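Long-range contacts in putative lipoprotein (PDB 4GBS), which probably binds haem or a related ligand as a putative lipoprotein of the HmuY family, whose members serve bacterial haem uptake: residues F18-I23 / G30-D35; I45-L50 / T67-I72; V107-T112 / D136-L141; T171-R176 / Y194-E199. All coordinates share one frame; numbering follows the deposited sequence.

Contact 1. Residues F18-I23 / G30-D35; sequences FGFITI and GTVRVD
Just ahead of the first strand of this β-hairpin, Phe-18 lays its ring along the guanidinium of Arg-33, the two planes 15° apart. Arg-33 NH1 sits over one face toward the rim, 3.5 Å from Phe-18 CE1. Arg-33, extended from CG to NE, can reach that far back while NH1 bonds the carbonyl of Asp-17 and NH2 forms a salt bridge with Glu-13. Gly-19 has a positive phi (101°) that suits a residue without a side chain, and it pairs with Arg-33 through two backbone bonds, the shorter from Gly-19 N to Arg-33 O at 2.7 Å. Phe-20, at the centre of an inverse gamma turn, points to the other side of the sheet, where Val-32 CG2 makes a CH-π contact 3.6 Å from its ring centroid. Ile-21 and Thr-22 both face Thr-31 in a classic β bulge. Ile-21 CD1 rests on Thr-31 CG2 at 3.7 Å. Thr-31 N donates to Thr-22 O at 2.9 Å, whereas the return bond from Thr-22 N is weak; Thr-31 OG1 turns to Asp-193. At Ile-23 the partner is Gly-30, whose bare CA lets Thr-22 O approach to 3.1 Å. The chemistry thus divides by face: apolar Phe-20 and Val-32 pack on Ile-52, while on the other side the charge of Arg-33 is balanced by Glu-13.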
loop_
_atom_site.group_PDB
_atom_site.type_symbol
_atom_site.label_atom_id
_atom_site.label_comp_id
_atom_site.label_asym_id
_atom_site.label_seq_id
_atom_site.Cartn_x
_atom_site.Cartn_y
_atom_site.Cartn_z
ATOM N N PHE A 18 -4.667 13.969 5.391
ATOM C CA PHE A 18 -4.711 12.740 4.591
ATOM C C PHE A 18 -4.674 13.052 3.088
ATOM O O PHE A 18 -5.030 14.158 2.674
ATOM C CB PHE A 18 -5.941 11.887 4.917
ATOM C CG PHE A 18 -5.902 11.374 6.336
ATOM C CD1 PHE A 18 -5.082 10.309 6.685
ATOM C CD2 PHE A 18 -6.656 11.981 7.333
ATOM C CE1 PHE A 18 -5.020 9.859 8.001
ATOM C CE2 PHE A 18 -6.601 11.522 8.651
ATOM C CZ PHE A 18 -5.791 10.455 8.971
ATOM N N GLY A 19 -4.212 12.077 2.301
ATOM C CA GLY A 19 -4.062 12.192 0.854
ATOM C C GLY A 19 -2.628 12.454 0.441
ATOM O O GLY A 19 -1.696 11.999 1.110
ATOM N N PHE A 20 -2.438 13.207 -0.652
ATOM C CA PHE A 20 -1.112 13.560 -1.156
ATOM C C PHE A 20 -0.645 14.787 -0.379
ATOM O O PHE A 20 -0.758 15.922 -0.843
ATOM C CB PHE A 20 -1.142 13.767 -2.686
ATOM C CG PHE A 20 -1.231 12.474 -3.475
ATOM C CD1 PHE A 20 -2.428 11.769 -3.563
ATOM C CD2 PHE A 20 -0.118 11.963 -4.131
ATOM C CE1 PHE A 20 -2.505 10.566 -4.284
ATOM C CE2 PHE A 20 -0.201 10.765 -4.869
ATOM C CZ PHE A 20 -1.393 10.074 -4.938
ATOM N N ILE A 21 -0.148 14.535 0.851
ATOM C CA ILE A 21 0.283 15.543 1.825
ATOM C C ILE A 21 1.576 16.265 1.341
ATOM O O ILE A 21 1.845 17.380 1.788
ATOM C CB ILE A 21 0.467 14.930 3.241
ATOM C CG1 ILE A 21 1.510 13.781 3.274
ATOM C CG2 ILE A 21 -0.889 14.477 3.805
ATOM C CD1 ILE A 21 1.962 13.374 4.680
ATOM N N THR A 22 2.331 15.653 0.408
ATOM C CA THR A 22 3.528 16.235 -0.220
ATOM C C THR A 22 3.514 15.886 -1.726
ATOM O O THR A 22 3.271 14.733 -2.104
ATOM C CB THR A 22 4.817 15.758 0.472
ATOM O OG1 THR A 22 4.734 15.991 1.880
ATOM C CG2 THR A 22 6.076 16.402 -0.100
ATOM N N ILE A 23 3.736 16.898 -2.572
ATOM C CA ILE A 23 3.817 16.765 -4.028
ATOM C C ILE A 23 4.991 17.619 -4.512
ATOM O O ILE A 23 5.061 18.818 -4.206
ATOM C CB ILE A 23 2.494 17.134 -4.755
ATOM C CG1 ILE A 23 1.328 16.213 -4.332
ATOM C CG2 ILE A 23 2.694 17.078 -6.272
ATOM C CD1 ILE A 23 -0.055 16.668 -4.752
ATOM N N GLY A 30 6.569 12.481 -4.030
ATOM C CA GLY A 30 5.515 12.889 -3.120
ATOM C C GLY A 30 5.338 11.944 -1.952
ATOM O O GLY A 30 6.051 10.935 -1.832
ATOM N N THR A 31 4.346 12.261 -1.103
ATOM C CA THR A 31 4.019 11.509 0.096
ATOM C C THR A 31 2.516 11.383 0.200
ATOM O O THR A 31 1.790 12.369 0.086
ATOM C CB THR A 31 4.631 12.197 1.321
ATOM O OG1 THR A 31 6.031 12.388 1.093
ATOM C CG2 THR A 31 4.404 11.429 2.614
ATOM N N VAL A 32 2.061 10.153 0.428
ATOM C CA VAL A 32 0.653 9.805 0.598
ATOM C C VAL A 32 0.442 9.346 2.040
ATOM O O VAL A 32 1.244 8.554 2.545
ATOM C CB VAL A 32 0.197 8.720 -0.429
ATOM C CG1 VAL A 32 -1.269 8.335 -0.241
ATOM C CG2 VAL A 32 0.450 9.175 -1.854
ATOM N N ARG A 33 -0.642 9.833 2.684
ATOM C CA ARG A 33 -1.043 9.424 4.029
ATOM C C ARG A 33 -2.527 9.037 3.998
ATOM O O ARG A 33 -3.360 9.808 3.521
ATOM C CB ARG A 33 -0.745 10.521 5.073
ATOM C CG ARG A 33 -0.997 10.090 6.525
ATOM C CD ARG A 33 -0.485 11.114 7.539
ATOM N NE ARG A 33 -0.649 10.633 8.917
ATOM C CZ ARG A 33 -1.639 10.986 9.736
ATOM N NH1 ARG A 33 -2.536 11.888 9.355
ATOM N NH2 ARG A 33 -1.710 10.472 10.961
ATOM N N VAL A 34 -2.850 7.814 4.452
ATOM C CA VAL A 34 -4.234 7.337 4.467
ATOM C C VAL A 34 -4.575 6.723 5.822
ATOM O O VAL A 34 -3.712 6.147 6.490
ATOM C CB VAL A 34 -4.575 6.317 3.325
ATOM C CG1 VAL A 34 -4.503 6.962 1.940
ATOM C CG2 VAL A 34 -3.731 5.051 3.390
ATOM N N ASP A 35 -5.858 6.840 6.203
ATOM C CA ASP A 35 -6.436 6.190 7.374
ATOM C C ASP A 35 -6.963 4.824 6.908
ATOM O O ASP A 35 -7.998 4.738 6.236
ATOM C CB ASP A 35 -7.519 7.055 8.060
ATOM C CG ASP A 35 -8.356 6.358 9.138
ATOM O OD1 ASP A 35 -8.013 5.212 9.516
ATOM O OD2 ASP A 35 -9.377 6.949 9.580
#

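Contact 2. Residues I45-L50 / T67-I72; sequences INLHTL and TWDLAI
Asp-69 OD2 accepts from both His-48 and the backbone of Leu-47. His-48 ND1 donates to its syn lone pair at 2.7 Å, with the carboxylate oxygen 3° out of the imidazole plane, and Leu-47 N reaches it at 2.8 Å from above the carboxylate plane; His-48 N adds a weak bond. His-48 NE2 is hydrogen-bonded to Asp-169, so a carboxylate stands at each ring nitrogen, which would favour a protonated imidazole. Asn-46, its CG anti to the backbone N, turns OD1 back to accept from Thr-49 N at 3.1 Å, an Asx motif, while ND2 bonds weakly to Thr-67 OG1. Next comes the backbone: Ile-45 N gives a nearly straight 2.8 Å bond to Leu-70 O. Ile-45 O accepts from both Asp-69 N (2.9 Å) and Leu-70 N. On the apolar side, Ile-45 CD1 meets Ile-72 CD1 tip to tip at 3.5 Å and also touches Leu-70 CG. Leu-47 CD1 lies against Leu-70 CD2, and these branched chains suit a core to which Phe-192 and Phe-20 also contribute. With Asp-69 and Leu-70 both opposite Ile-45, this is a classic β bulge, here joining antiparallel strands 43-46 and 70-73 of the four-stranded sheet.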
loop_
_atom_site.group_PDB
_atom_site.type_symbol
_atom_site.label_atom_id
_atom_site.label_comp_id
_atom_site.label_asym_id
_atom_site.label_seq_id
_atom_site.Cartn_x
_atom_site.Cartn_y
_atom_site.Cartn_z
ATOM N N ILE A 45 -5.539 4.856 -4.262
ATOM C CA ILE A 45 -4.536 5.857 -4.585
ATOM C C ILE A 45 -4.360 5.885 -6.087
ATOM O O ILE A 45 -4.147 4.845 -6.714
ATOM C CB ILE A 45 -3.197 5.567 -3.848
ATOM C CG1 ILE A 45 -3.411 5.381 -2.324
ATOM C CG2 ILE A 45 -2.138 6.631 -4.151
ATOM C CD1 ILE A 45 -2.678 4.263 -1.767
ATOM N N ASN A 46 -4.444 7.075 -6.659
ATOM C CA ASN A 46 -4.218 7.271 -8.073
ATOM C C ASN A 46 -2.995 8.186 -8.211
ATOM O O ASN A 46 -3.063 9.394 -7.959
ATOM C CB ASN A 46 -5.471 7.816 -8.760
ATOM C CG ASN A 46 -5.419 7.777 -10.260
ATOM O OD1 ASN A 46 -4.377 7.991 -10.889
ATOM N ND2 ASN A 46 -6.573 7.579 -10.866
ATOM N N LEU A 47 -1.859 7.565 -8.558
ATOM C CA LEU A 47 -0.568 8.212 -8.742
ATOM C C LEU A 47 -0.523 9.011 -10.052
ATOM O O LEU A 47 0.306 9.910 -10.184
ATOM C CB LEU A 47 0.541 7.146 -8.723
ATOM C CG LEU A 47 0.812 6.458 -7.374
ATOM C CD1 LEU A 47 1.749 5.299 -7.545
ATOM C CD2 LEU A 47 1.373 7.426 -6.350
ATOM N N HIS A 48 -1.413 8.699 -11.007
ATOM C CA HIS A 48 -1.524 9.403 -12.278
ATOM C C HIS A 48 -2.193 10.764 -12.092
ATOM O O HIS A 48 -1.742 11.747 -12.690
ATOM C CB HIS A 48 -2.317 8.580 -13.310
ATOM C CG HIS A 48 -1.631 7.343 -13.807
ATOM N ND1 HIS A 48 -1.477 6.218 -12.998
ATOM C CD2 HIS A 48 -1.166 7.053 -15.046
ATOM C CE1 HIS A 48 -0.891 5.305 -13.759
ATOM N NE2 HIS A 48 -0.681 5.763 -15.001
ATOM N N THR A 49 -3.285 10.818 -11.294
ATOM C CA THR A 49 -4.062 12.049 -11.081
ATOM C C THR A 49 -3.754 12.707 -9.715
ATOM O O THR A 49 -4.243 13.815 -9.466
ATOM C CB THR A 49 -5.576 11.762 -11.181
ATOM O OG1 THR A 49 -5.972 10.827 -10.178
ATOM C CG2 THR A 49 -6.002 11.261 -12.563
ATOM N N LEU A 50 -2.944 12.039 -8.844
ATOM C CA LEU A 50 -2.569 12.486 -7.486
ATOM C C LEU A 50 -3.856 12.711 -6.674
ATOM O O LEU A 50 -4.065 13.762 -6.063
ATOM C CB LEU A 50 -1.662 13.736 -7.503
ATOM C CG LEU A 50 -0.416 13.632 -8.377
ATOM C CD1 LEU A 50 0.385 14.905 -8.335
ATOM C CD2 LEU A 50 0.443 12.451 -7.984
ATOM N N THR A 67 -10.951 4.369 -11.906
ATOM C CA THR A 67 -9.516 4.494 -12.093
ATOM C C THR A 67 -8.821 4.530 -10.722
ATOM O O THR A 67 -9.334 5.129 -9.776
ATOM C CB THR A 67 -9.263 5.763 -12.947
ATOM O OG1 THR A 67 -7.883 5.853 -13.271
ATOM C CG2 THR A 67 -9.769 7.066 -12.296
ATOM N N TRP A 68 -7.673 3.834 -10.618
ATOM C CA TRP A 68 -6.811 3.711 -9.421
ATOM C C TRP A 68 -5.554 2.911 -9.769
ATOM O O TRP A 68 -5.561 2.126 -10.722
ATOM C CB TRP A 68 -7.548 3.070 -8.221
ATOM C CG TRP A 68 -8.193 1.743 -8.519
ATOM C CD1 TRP A 68 -9.338 1.528 -9.234
ATOM C CD2 TRP A 68 -7.789 0.462 -8.014
ATOM N NE1 TRP A 68 -9.618 0.187 -9.285
ATOM C CE2 TRP A 68 -8.692 -0.494 -8.536
ATOM C CE3 TRP A 68 -6.712 0.020 -7.222
ATOM C CZ2 TRP A 68 -8.566 -1.865 -8.275
ATOM C CZ3 TRP A 68 -6.591 -1.334 -6.958
ATOM C CH2 TRP A 68 -7.508 -2.263 -7.486
ATOM N N ASP A 69 -4.481 3.110 -9.006
ATOM C CA ASP A 69 -3.220 2.406 -9.236
ATOM C C ASP A 69 -2.982 1.355 -8.137
ATOM O O ASP A 69 -2.560 0.232 -8.453
ATOM C CB ASP A 69 -2.063 3.403 -9.318
ATOM C CG ASP A 69 -2.196 4.305 -10.518
ATOM O OD1 ASP A 69 -2.703 3.838 -11.558
ATOM O OD2 ASP A 69 -1.806 5.473 -10.422
ATOM N N LEU A 70 -3.289 1.695 -6.874
ATOM C CA LEU A 70 -3.191 0.751 -5.759
ATOM C C LEU A 70 -4.233 1.108 -4.692
ATOM O O LEU A 70 -4.847 2.180 -4.747
ATOM C CB LEU A 70 -1.773 0.661 -5.136
ATOM C CG LEU A 70 -1.197 1.867 -4.381
ATOM C CD1 LEU A 70 -0.163 1.410 -3.361
ATOM C CD2 LEU A 70 -0.656 2.937 -5.342
ATOM N N ALA A 71 -4.469 0.176 -3.766
ATOM C CA ALA A 71 -5.440 0.343 -2.692
ATOM C C ALA A 71 -4.902 -0.260 -1.410
ATOM O O ALA A 71 -4.174 -1.254 -1.455
ATOM C CB ALA A 71 -6.779 -0.284 -3.065
ATOM N N ILE A 72 -5.233 0.374 -0.267
ATOM C CA ILE A 72 -4.795 -0.045 1.071
ATOM C C ILE A 72 -6.026 -0.271 1.954
ATOM O O ILE A 72 -6.908 0.573 2.034
ATOM C CB ILE A 72 -3.806 0.979 1.706
ATOM C CG1 ILE A 72 -2.590 1.238 0.769
ATOM C CG2 ILE A 72 -3.330 0.507 3.091
ATOM C CD1 ILE A 72 -1.744 2.436 1.121
#

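Contact 3. Residues V107-T112 / D136-L141; sequences VADEWT and DFNPEL
Asn-138 organises the tight half of this contact. Its CG is anti to the backbone N (chi1 -161°), which carries the amide across to 107-112, where both N-H groups are spent. One meets the anti lone pair of Asp-109 OD1 in the amide plane at 2.8 Å; the other runs nearly straight to Val-107 O at 3.0 Å. The amide oxygen turns back to accept from Leu-141 N at 3.0 Å, an Asx motif. Asparagine suits the place because ND2 can donate across while OD1 accepts at home. Around it, Val-107 CB packs against Glu-140 CB at 3.7 Å and Val-107 CG1 touches Pro-139 CG, while the Glu-140 carboxylate bonds Glu-86 N. Glu-110 and Phe-137 pair through two backbone bonds, the one from Glu-110 N to Phe-137 O being 2.8 Å and nearly straight. Toward solvent the contact loosens, and a crystal neighbour also touches Trp-111 and Asp-136. Asp-136 OD1 lies at the edge of the exposed Trp-111 ring, 3.4 Å from CE3, and a water donates to Asp-136 OD1 and weakly to Asp-109 O. The carboxylates of Asp-109 and Asp-136, turned 88° against each other, come to 4.2 Å between their OD2 atoms. Their mutual repulsion could raise the pKa of one, an effect that hydrogen bonds to the Asp-109 carboxylate, among them those from Asn-138 and Thr-79, would oppose.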
loop_
_atom_site.group_PDB
_atom_site.type_symbol
_atom_site.label_atom_id
_atom_site.label_comp_id
_atom_site.label_asym_id
_atom_site.label_seq_id
_atom_site.Cartn_x
_atom_site.Cartn_y
_atom_site.Cartn_z
ATOM N N VAL A 107 5.777 -9.521 -9.002
ATOM C CA VAL A 107 4.700 -10.346 -8.481
ATOM C C VAL A 107 3.355 -9.659 -8.686
ATOM O O VAL A 107 3.135 -8.531 -8.224
ATOM C CB VAL A 107 4.950 -10.655 -6.994
ATOM C CG1 VAL A 107 3.871 -11.574 -6.425
ATOM C CG2 VAL A 107 6.340 -11.253 -6.795
ATOM N N ALA A 108 2.458 -10.368 -9.382
ATOM C CA ALA A 108 1.101 -9.898 -9.634
ATOM C C ALA A 108 0.212 -10.198 -8.431
ATOM O O ALA A 108 0.630 -10.919 -7.532
ATOM C CB ALA A 108 0.552 -10.556 -10.892
ATOM N N ASP A 109 -0.999 -9.636 -8.411
ATOM C CA ASP A 109 -1.966 -9.909 -7.356
ATOM C C ASP A 109 -2.455 -11.322 -7.417
ATOM O O ASP A 109 -2.494 -11.933 -8.490
ATOM C CB ASP A 109 -3.189 -8.973 -7.432
ATOM C CG ASP A 109 -2.951 -7.522 -7.090
ATOM O OD1 ASP A 109 -1.777 -7.092 -7.091
ATOM O OD2 ASP A 109 -3.938 -6.811 -6.834
ATOM N N GLU A 110 -2.877 -11.823 -6.270
ATOM C CA GLU A 110 -3.486 -13.145 -6.143
ATOM C C GLU A 110 -4.922 -12.979 -5.719
ATOM O O GLU A 110 -5.261 -12.018 -5.035
ATOM C CB GLU A 110 -2.708 -14.017 -5.145
ATOM C CG GLU A 110 -1.345 -14.455 -5.669
ATOM C CD GLU A 110 -0.447 -15.127 -4.650
ATOM O OE1 GLU A 110 -0.951 -15.463 -3.556
ATOM O OE2 GLU A 110 0.757 -15.312 -4.940
ATOM N N TRP A 111 -5.770 -13.885 -6.148
ATOM C CA TRP A 111 -7.167 -13.888 -5.746
ATOM C C TRP A 111 -7.244 -14.648 -4.429
ATOM O O TRP A 111 -6.766 -15.788 -4.344
ATOM C CB TRP A 111 -8.061 -14.479 -6.845
ATOM C CG TRP A 111 -9.506 -14.558 -6.456
ATOM C CD1 TRP A 111 -10.185 -15.673 -6.056
ATOM C CD2 TRP A 111 -10.413 -13.454 -6.298
ATOM N NE1 TRP A 111 -11.482 -15.344 -5.731
ATOM C CE2 TRP A 111 -11.649 -13.987 -5.867
ATOM C CE3 TRP A 111 -10.322 -12.074 -6.544
ATOM C CZ2 TRP A 111 -12.780 -13.186 -5.671
ATOM C CZ3 TRP A 111 -11.446 -11.286 -6.358
ATOM C CH2 TRP A 111 -12.648 -11.837 -5.903
ATOM N N THR A 112 -7.754 -13.978 -3.383
ATOM C CA THR A 112 -7.822 -14.537 -2.032
ATOM C C THR A 112 -9.244 -14.553 -1.496
ATOM O O THR A 112 -10.055 -13.695 -1.850
ATOM C CB THR A 112 -6.923 -13.715 -1.076
ATOM O OG1 THR A 112 -7.453 -12.380 -0.919
ATOM C CG2 THR A 112 -5.448 -13.684 -1.530
ATOM N N ASP A 136 -8.660 -9.388 -4.543
ATOM C CA ASP A 136 -7.294 -9.363 -5.046
ATOM C C ASP A 136 -6.401 -8.918 -3.929
ATOM O O ASP A 136 -6.831 -8.142 -3.057
ATOM C CB ASP A 136 -7.136 -8.442 -6.270
ATOM C CG ASP A 136 -7.501 -9.040 -7.607
ATOM O OD1 ASP A 136 -7.651 -10.270 -7.684
ATOM O OD2 ASP A 136 -7.494 -8.299 -8.604
ATOM N N PHE A 137 -5.164 -9.394 -3.935
ATOM C CA PHE A 137 -4.201 -9.062 -2.905
ATOM C C PHE A 137 -2.790 -9.143 -3.475
ATOM O O PHE A 137 -2.466 -10.142 -4.127
ATOM C CB PHE A 137 -4.390 -10.025 -1.724
ATOM C CG PHE A 137 -3.318 -9.956 -0.659
ATOM C CD1 PHE A 137 -3.266 -8.885 0.230
ATOM C CD2 PHE A 137 -2.390 -10.983 -0.519
ATOM C CE1 PHE A 137 -2.281 -8.831 1.220
ATOM C CE2 PHE A 137 -1.410 -10.931 0.477
ATOM C CZ PHE A 137 -1.360 -9.855 1.337
ATOM N N ASN A 138 -1.956 -8.102 -3.253
ATOM C CA ASN A 138 -0.578 -8.163 -3.712
ATOM C C ASN A 138 0.293 -8.604 -2.559
ATOM O O ASN A 138 0.495 -7.819 -1.626
ATOM C CB ASN A 138 -0.063 -6.859 -4.319
ATOM C CG ASN A 138 1.156 -7.135 -5.179
ATOM O OD1 ASN A 138 2.272 -7.263 -4.695
ATOM N ND2 ASN A 138 0.954 -7.378 -6.455
ATOM N N PRO A 139 0.794 -9.861 -2.568
ATOM C CA PRO A 139 1.615 -10.320 -1.432
ATOM C C PRO A 139 2.989 -9.657 -1.376
ATOM O O PRO A 139 3.634 -9.696 -0.329
ATOM C CB PRO A 139 1.761 -11.826 -1.693
ATOM C CG PRO A 139 1.590 -11.983 -3.180
ATOM C CD PRO A 139 0.615 -10.925 -3.589
ATOM N N GLU A 140 3.442 -9.075 -2.495
ATOM C CA GLU A 140 4.768 -8.493 -2.576
ATOM C C GLU A 140 4.782 -7.102 -1.937
ATOM O O GLU A 140 5.640 -6.866 -1.092
ATOM C CB GLU A 140 5.264 -8.434 -4.040
ATOM C CG GLU A 140 6.761 -8.176 -4.206
ATOM C CD GLU A 140 7.712 -9.314 -3.881
ATOM O OE1 GLU A 140 7.254 -10.349 -3.345
ATOM O OE2 GLU A 140 8.912 -9.192 -4.218
ATOM N N LEU A 141 3.873 -6.182 -2.335
ATOM C CA LEU A 141 3.879 -4.837 -1.761
ATOM C C LEU A 141 3.464 -4.890 -0.297
ATOM O O LEU A 141 4.015 -4.131 0.505
ATOM C CB LEU A 141 2.969 -3.863 -2.546
ATOM C CG LEU A 141 3.528 -2.436 -2.820
ATOM C CD1 LEU A 141 2.724 -1.720 -3.901
ATOM C CD2 LEU A 141 3.629 -1.584 -1.558
HETATM O O HOH W 1 -5.703 -11.657 -9.457
#

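Contact 4. Residues T171-R176 / Y194-E199; sequences TMAAIR and YIYPYE
Ala-174 and Ile-195 form a hydrogen-bonded antiparallel pair, Ala-174 N to Ile-195 O and Ile-195 N to Ala-174 O both 2.9 Å, and Ile-175 faces Tyr-194 in the non-hydrogen-bonded pair beside it. This is the open end of the β-hairpin of strands 172-179 and 189-195 in the large antiparallel sheet. Beyond Ile-195 the regular ladder breaks at the cis peptide before Pro-197, a residue with no N-H to give, and Tyr-198 N instead donates to Met-172 O at 2.7 Å. The small Ala-174 suits its place, since its CB lies 4.1 Å from Ile-195 CB and also touches Tyr-198 CB. Met-172, present as selenomethionine, brings SE to the edge of the Tyr-198 ring, near CD2. On the opposite face of the sheet from Ala-174, Ala-173 CB rests 3.7 Å from Tyr-196 CD1. Pro-197 CB stands over the centre of the Tyr-196 ring, 4.1 Å above its plane, an aromatic–proline packing often found at cis peptides. Tyr-196, its CG anti to the backbone N (chi1 -177°), extends along 171-176 toward Thr-171, and its ring also meets that of His-48. Thr-171 holds OG1 between its backbone N and carbonyl carbon (chi1 66°) and bonds Asp-169 with it. Into this same oxygen, lying in the plane of the tyrosine ring at its edge, Tyr-196 OH donates a bond of 2.6 Å.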
loop_
_atom_site.group_PDB
_atom_site.type_symbol
_atom_site.label_atom_id
_atom_site.label_comp_id
_atom_site.label_asym_id
_atom_site.label_seq_id
_atom_site.Cartn_x
_atom_site.Cartn_y
_atom_site.Cartn_z
ATOM N N THR A 171 4.077 2.152 -16.831
ATOM C CA THR A 171 4.732 3.199 -16.040
ATOM C C THR A 171 5.066 2.564 -14.710
ATOM O O THR A 171 4.466 1.543 -14.333
ATOM C CB THR A 171 3.929 4.496 -15.899
ATOM O OG1 THR A 171 2.742 4.258 -15.143
ATOM C CG2 THR A 171 3.639 5.169 -17.231
HETATM N N MSE A 172 6.032 3.139 -14.003
HETATM C CA MSE A 172 6.479 2.542 -12.780
HETATM C C MSE A 172 6.576 3.533 -11.671
HETATM O O MSE A 172 6.900 4.695 -11.898
HETATM C CB MSE A 172 7.838 1.924 -13.033
HETATM C CG MSE A 172 8.034 0.626 -12.312
HETATM SE SE MSE A 172 9.632 -0.234 -12.962
HETATM C CE MSE A 172 9.154 -0.485 -14.863
ATOM N N ALA A 173 6.308 3.060 -10.455
ATOM C CA ALA A 173 6.441 3.828 -9.220
ATOM C C ALA A 173 7.373 3.127 -8.273
ATOM O O ALA A 173 7.419 1.897 -8.236
ATOM C CB ALA A 173 5.088 4.040 -8.552
ATOM N N ALA A 174 8.125 3.910 -7.519
ATOM C CA ALA A 174 8.985 3.431 -6.449
ATOM C C ALA A 174 8.323 3.847 -5.148
ATOM O O ALA A 174 8.062 5.035 -4.978
ATOM C CB ALA A 174 10.395 3.982 -6.606
ATOM N N ILE A 175 7.881 2.877 -4.318
ATOM C CA ILE A 175 7.142 3.164 -3.075
ATOM C C ILE A 175 7.950 2.705 -1.873
ATOM O O ILE A 175 8.549 1.627 -1.882
ATOM C CB ILE A 175 5.739 2.488 -3.103
ATOM C CG1 ILE A 175 4.898 3.021 -4.293
ATOM C CG2 ILE A 175 4.995 2.653 -1.760
ATOM C CD1 ILE A 175 3.649 2.200 -4.633
ATOM N N ARG A 176 7.939 3.528 -0.818
ATOM C CA ARG A 176 8.621 3.212 0.424
ATOM C C ARG A 176 7.747 3.687 1.592
ATOM O O ARG A 176 7.479 4.883 1.697
ATOM C CB ARG A 176 10.024 3.861 0.423
ATOM C CG ARG A 176 11.081 3.194 1.295
ATOM C CD ARG A 176 10.997 3.624 2.739
ATOM N NE ARG A 176 12.091 3.092 3.546
ATOM C CZ ARG A 176 12.176 3.242 4.860
ATOM N NH1 ARG A 176 11.234 3.903 5.522
ATOM N NH2 ARG A 176 13.195 2.722 5.526
ATOM N N TYR A 194 6.909 8.215 -2.447
ATOM C CA TYR A 194 6.957 7.578 -3.757
ATOM C C TYR A 194 7.788 8.400 -4.753
ATOM O O TYR A 194 8.081 9.567 -4.528
ATOM C CB TYR A 194 5.521 7.363 -4.316
ATOM C CG TYR A 194 4.783 8.648 -4.636
ATOM C CD1 TYR A 194 4.921 9.268 -5.880
ATOM C CD2 TYR A 194 3.929 9.235 -3.708
ATOM C CE1 TYR A 194 4.270 10.467 -6.168
ATOM C CE2 TYR A 194 3.243 10.415 -4.001
ATOM C CZ TYR A 194 3.431 11.039 -5.225
ATOM O OH TYR A 194 2.806 12.238 -5.487
ATOM N N ILE A 195 8.157 7.753 -5.851
ATOM C CA ILE A 195 8.748 8.310 -7.064
ATOM C C ILE A 195 7.841 7.879 -8.185
ATOM O O ILE A 195 7.726 6.677 -8.419
ATOM C CB ILE A 195 10.239 7.963 -7.351
ATOM C CG1 ILE A 195 11.169 8.371 -6.209
ATOM C CG2 ILE A 195 10.674 8.567 -8.707
ATOM C CD1 ILE A 195 12.581 7.733 -6.300
ATOM N N TYR A 196 7.153 8.821 -8.835
ATOM C CA TYR A 196 6.305 8.466 -9.948
ATOM C C TYR A 196 6.280 9.614 -10.944
ATOM O O TYR A 196 5.907 10.736 -10.584
ATOM C CB TYR A 196 4.872 8.054 -9.532
ATOM C CG TYR A 196 4.049 7.633 -10.731
ATOM C CD1 TYR A 196 4.233 6.387 -11.324
ATOM C CD2 TYR A 196 3.141 8.508 -11.321
ATOM C CE1 TYR A 196 3.570 6.040 -12.498
ATOM C CE2 TYR A 196 2.437 8.153 -12.472
ATOM C CZ TYR A 196 2.649 6.913 -13.052
ATOM O OH TYR A 196 1.946 6.541 -14.172
ATOM N N PRO A 197 6.656 9.324 -12.215
ATOM C CA PRO A 197 7.077 8.012 -12.744
ATOM C C PRO A 197 8.564 7.745 -12.491
ATOM O O PRO A 197 9.382 8.645 -12.652
ATOM C CB PRO A 197 6.766 8.121 -14.250
ATOM C CG PRO A 197 6.201 9.522 -14.481
ATOM C CD PRO A 197 6.623 10.327 -13.288
ATOM N N TYR A 198 8.901 6.513 -12.059
ATOM C CA TYR A 198 10.282 6.105 -11.808
ATOM C C TYR A 198 10.949 5.667 -13.123
ATOM O O TYR A 198 10.453 4.788 -13.819
ATOM C CB TYR A 198 10.395 4.983 -10.741
ATOM C CG TYR A 198 11.737 4.271 -10.773
ATOM C CD1 TYR A 198 12.896 4.901 -10.326
ATOM C CD2 TYR A 198 11.859 2.995 -11.322
ATOM C CE1 TYR A 198 14.143 4.283 -10.431
ATOM C CE2 TYR A 198 13.102 2.360 -11.416
ATOM C CZ TYR A 198 14.239 3.006 -10.963
ATOM O OH TYR A 198 15.459 2.376 -11.052
ATOM N N GLU A 199 12.102 6.265 -13.424
ATOM C CA GLU A 199 12.925 5.959 -14.587
ATOM C C GLU A 199 14.384 5.929 -14.177
ATOM O O GLU A 199 14.850 6.922 -13.606
ATOM C CB GLU A 199 12.709 6.981 -15.724
ATOM C CG GLU A 199 11.319 7.004 -16.345
ATOM C CD GLU A 199 11.077 8.034 -17.436
ATOM O OE1 GLU A 199 12.051 8.661 -17.910
ATOM O OE2 GLU A 199 9.900 8.201 -17.829
#

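From the N terminus the four contacts follow in series, none nested or crossed. Contact 1 closes a short hairpin at one edge of the nine-stranded sheet. Contact 2 closes a loop containing strand 51-54 and belongs to the four-stranded sheet. Contact 3 closes a longer loop containing strand 117-119, toward the other edge of the large sheet. Contact 4 closes the hairpin in between, its strand 189-195 lying next to strand 29-35 of contact 1. Contact 2 packs the four-stranded sheet against the nine-stranded one: Ile-45 meets Phe-20 of contact 1 and Leu-47 meets Ala-173 of contact 4. Separately, Leu-70 touches Leu-141 of contact 3, beyond strand 131-137. Contacts 1 and 3 do not touch.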